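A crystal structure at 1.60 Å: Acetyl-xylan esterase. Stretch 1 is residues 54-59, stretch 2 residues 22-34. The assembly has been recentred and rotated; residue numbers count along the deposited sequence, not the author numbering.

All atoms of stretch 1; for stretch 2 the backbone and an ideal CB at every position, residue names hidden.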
# COMPACT_ATOMS: atom_id res chain seq x y z
N ASP A 54 -7.39 24.49 6.88
CA ASP A 54 -8.70 25.14 7.05
C ASP A 54 -9.73 24.75 6.00
O ASP A 54 -10.96 24.87 6.22
CB ASP A 54 -8.51 26.66 7.06
CG ASP A 54 -7.82 27.15 8.34
OD1 ASP A 54 -7.73 26.40 9.35
OD2 ASP A 54 -7.36 28.31 8.31
N ALA A 55 -9.24 24.24 4.86
CA ALA A 55 -10.10 23.73 3.80
C ALA A 55 -10.55 22.28 4.04
O ALA A 55 -11.39 21.77 3.30
CB ALA A 55 -9.40 23.85 2.47
N GLY A 56 -9.96 21.63 5.06
CA GLY A 56 -10.30 20.25 5.40
C GLY A 56 -9.34 19.24 4.79
O GLY A 56 -9.66 18.06 4.72
N MET A 57 -8.16 19.70 4.40
CA MET A 57 -7.14 18.78 3.82
C MET A 57 -6.20 18.24 4.90
O MET A 57 -6.10 18.82 5.99
CB MET A 57 -6.29 19.48 2.74
CG MET A 57 -7.10 20.26 1.68
SD MET A 57 -8.33 19.21 0.86
CE MET A 57 -9.72 20.34 0.62
N TRP A 58 -5.50 17.15 4.58
CA TRP A 58 -4.39 16.62 5.39
C TRP A 58 -3.13 17.02 4.66
O TRP A 58 -3.12 17.14 3.43
CB TRP A 58 -4.49 15.11 5.54
CG TRP A 58 -5.80 14.75 6.17
CD1 TRP A 58 -6.12 14.83 7.50
CD2 TRP A 58 -7.00 14.33 5.49
NE1 TRP A 58 -7.45 14.46 7.70
CE2 TRP A 58 -8.01 14.15 6.49
CE3 TRP A 58 -7.32 14.08 4.16
CZ2 TRP A 58 -9.32 13.72 6.17
CZ3 TRP A 58 -8.63 13.66 3.84
CH2 TRP A 58 -9.61 13.49 4.85
N VAL A 59 -2.08 17.29 5.42
CA VAL A 59 -0.83 17.78 4.83
C VAL A 59 0.25 16.72 5.09
O VAL A 59 0.39 16.21 6.21
CB VAL A 59 -0.39 19.13 5.44
CG1 VAL A 59 0.86 19.64 4.71
CG2 VAL A 59 -1.54 20.14 5.37
N UNK A 22 -7.57 25.76 -5.99
CA UNK A 22 -7.80 24.33 -5.85
C UNK A 22 -8.55 24.00 -4.56
O UNK A 22 -9.51 23.23 -4.58
CB UNK A 22 -6.47 23.58 -5.89
N UNK A 23 -8.12 24.60 -3.45
CA UNK A 23 -8.77 24.33 -2.17
C UNK A 23 -10.24 24.76 -2.21
O UNK A 23 -11.12 24.04 -1.73
CB UNK A 23 -8.04 25.05 -1.04
N UNK A 24 -10.48 25.93 -2.80
CA UNK A 24 -11.86 26.44 -2.92
C UNK A 24 -12.73 25.49 -3.75
O UNK A 24 -13.85 25.20 -3.36
CB UNK A 24 -11.86 27.83 -3.55
N UNK A 25 -12.19 25.00 -4.86
CA UNK A 25 -12.90 24.02 -5.68
C UNK A 25 -13.20 22.73 -4.92
O UNK A 25 -14.31 22.22 -4.96
CB UNK A 25 -12.08 23.70 -6.93
N UNK A 26 -12.18 22.20 -4.25
CA UNK A 26 -12.39 20.98 -3.46
C UNK A 26 -13.49 21.17 -2.41
O UNK A 26 -14.43 20.38 -2.37
CB UNK A 26 -11.09 20.56 -2.78
N UNK A 27 -13.37 22.20 -1.57
CA UNK A 27 -14.38 22.41 -0.53
C UNK A 27 -15.78 22.64 -1.12
O UNK A 27 -16.77 22.12 -0.61
CB UNK A 27 -13.98 23.60 0.34
N UNK A 28 -15.86 23.41 -2.20
CA UNK A 28 -17.18 23.70 -2.81
C UNK A 28 -17.84 22.43 -3.35
O UNK A 28 -19.07 22.34 -3.43
CB UNK A 28 -17.03 24.72 -3.94
N UNK A 29 -17.00 21.44 -3.68
CA UNK A 29 -17.48 20.17 -4.20
C UNK A 29 -17.48 19.04 -3.17
O UNK A 29 -17.71 17.88 -3.51
CB UNK A 29 -16.62 19.76 -5.40
N UNK A 30 -17.25 19.42 -1.92
CA UNK A 30 -17.39 18.51 -0.78
C UNK A 30 -16.30 17.46 -0.73
O UNK A 30 -16.54 16.34 -0.24
CB UNK A 30 -18.75 17.82 -0.82
N UNK A 31 -15.12 17.80 -1.24
CA UNK A 31 -14.02 16.83 -1.31
C UNK A 31 -12.90 17.19 -0.33
O UNK A 31 -12.60 18.37 -0.11
CB UNK A 31 -13.47 16.76 -2.73
N UNK A 32 -12.29 16.15 0.25
CA UNK A 32 -11.11 16.30 1.09
C UNK A 32 -9.98 15.53 0.42
O UNK A 32 -10.21 14.60 -0.38
CB UNK A 32 -11.36 15.80 2.51
N UNK A 33 -8.75 15.94 0.72
CA UNK A 33 -7.60 15.35 0.03
C UNK A 33 -6.36 15.53 0.86
O UNK A 33 -6.36 16.30 1.85
CB UNK A 33 -7.40 15.97 -1.35
N UNK A 34 -5.31 14.79 0.47
CA UNK A 34 -4.01 14.89 1.10
C UNK A 34 -3.06 15.65 0.21
O UNK A 34 -2.86 15.29 -0.97
CB UNK A 34 -3.45 13.50 1.42

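Position 22 lies on the helix with nothing of stretch 1 near its CB, so this contact sets no rule there; it is Leu-22. At position 23 the CB points sideways, 3.9 Å from Ala-55 CB, with Met-57 CE a little farther off. An apolar chain that bends toward Met-57 would suit, whether leucine, isoleucine or methionine. The residue is Leu-23, whose CD2 packs 3.5 Å from Met-57 CG.

Positions 24 and 25 offer no partner in stretch 1, and many residues would do; they are Asn-24 and Ala-25. Position 26 points toward stretch 1, its ideal CB 3.7 Å from Met-57 CE, which asks for an apolar residue. Leu-26 answers, with its CB against that methyl.

Position 27 also points toward stretch 1, but here the backbone carbonyls at the end of a helical turn offer acceptors, the nearest being Ala-55 O at 4.3 Å from the ideal CB. A long donor such as lysine, arginine or glutamine could reach them. Arg-27 extends with chi1 to chi3 all t and brings NH1 to 2.6 Å from Asp-54 O, a carbonyl lying near the guanidinium plane.

Positions 28 and 29 are out of reach, and 29 has left helical angles, so stretch 1 allows many side chains at both; they are Gln-28 and Asn-29, the latter returning ND2 to Ala-25 O at 2.9 Å. Position 30 has a positive phi of 71°, which favours glycine, and Gly-30 is found. At position 31 the ideal CB has nothing of stretch 1 within 5.5 Å, leaving the side chain open. It is Leu-31; its carbonyl takes part instead, one water donating to Leu-31 O (2.8 Å) and Ala-55 O (2.7 Å).

Position 32 is the richest. Its ideal CB is 3.6 Å from Gly-56 O and 3.7 Å from Trp-58 CZ3, so a chain combining a donor with a flat or aliphatic surface would fit; lysine, glutamine or arginine are candidates. Arg-32 does both: NE donates to Gly-56 O at 2.8 Å and 172°, while Trp-58 CZ2 lies over one guanidinium face, 3.4 Å from Arg-32 CZ.

Position 33 points away overall, yet its CB sits 4.0 Å from Met-57 SD, so a small apolar residue is comfortable. Ala-33 touches the sulfur, and its O accepts from Trp-58 N at 3.0 Å.

Position 34 pairs with Trp-58 in a parallel bridge, side chains on the same face; a beta-branched residue suits the strand. Thr-34 places OG1 3.7 Å from Trp-58 CE3.

Stretch 2 22-34: LLNALRQNGLRAT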
# COMPACT_ATOMS: atom_id res chain seq x y z
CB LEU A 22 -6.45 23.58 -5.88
CG LEU A 22 -6.47 22.04 -5.80
CD1 LEU A 22 -7.31 21.42 -6.93
CD2 LEU A 22 -5.03 21.50 -5.83
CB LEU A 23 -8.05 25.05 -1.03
CG LEU A 23 -6.62 24.61 -0.72
CD1 LEU A 23 -6.06 25.52 0.40
CD2 LEU A 23 -6.57 23.14 -0.29
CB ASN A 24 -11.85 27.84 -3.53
CG ASN A 24 -11.33 28.90 -2.57
OD1 ASN A 24 -11.16 28.65 -1.36
ND2 ASN A 24 -11.04 30.08 -3.10
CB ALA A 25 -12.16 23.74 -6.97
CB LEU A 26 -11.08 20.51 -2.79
CG LEU A 26 -9.99 20.01 -3.76
CD1 LEU A 26 -8.64 20.06 -3.05
CD2 LEU A 26 -10.32 18.57 -4.27
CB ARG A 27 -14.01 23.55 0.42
CG ARG A 27 -15.02 23.64 1.60
CD ARG A 27 -14.42 24.19 2.86
NE ARG A 27 -15.16 23.73 4.06
CZ ARG A 27 -14.63 23.72 5.28
NH1 ARG A 27 -13.39 24.14 5.46
NH2 ARG A 27 -15.35 23.32 6.33
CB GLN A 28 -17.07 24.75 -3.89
CG GLN A 28 -16.73 26.13 -3.35
CD GLN A 28 -16.17 27.05 -4.42
OE1 GLN A 28 -16.33 26.78 -5.62
NE2 GLN A 28 -15.49 28.12 -4.01
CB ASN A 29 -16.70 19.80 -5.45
CG ASN A 29 -17.11 20.68 -6.64
OD1 ASN A 29 -18.12 20.41 -7.29
ND2 ASN A 29 -16.34 21.73 -6.91
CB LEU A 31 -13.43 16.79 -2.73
CG LEU A 31 -14.32 16.36 -3.89
CD1 LEU A 31 -13.55 16.60 -5.18
CD2 LEU A 31 -14.71 14.89 -3.70
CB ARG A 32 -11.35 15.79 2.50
CG ARG A 32 -12.54 16.53 3.18
CD ARG A 32 -12.83 15.97 4.54
NE ARG A 32 -11.81 16.41 5.48
CZ ARG A 32 -11.76 16.07 6.77
NH1 ARG A 32 -12.70 15.27 7.30
NH2 ARG A 32 -10.78 16.53 7.54
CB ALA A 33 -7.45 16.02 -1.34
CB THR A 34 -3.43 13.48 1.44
OG1 THR A 34 -4.36 12.80 2.26
CG2 THR A 34 -2.11 13.65 2.22
O HOH W 1 -13.17 20.24 1.89
O HOH W 2 -8.29 18.60 7.90
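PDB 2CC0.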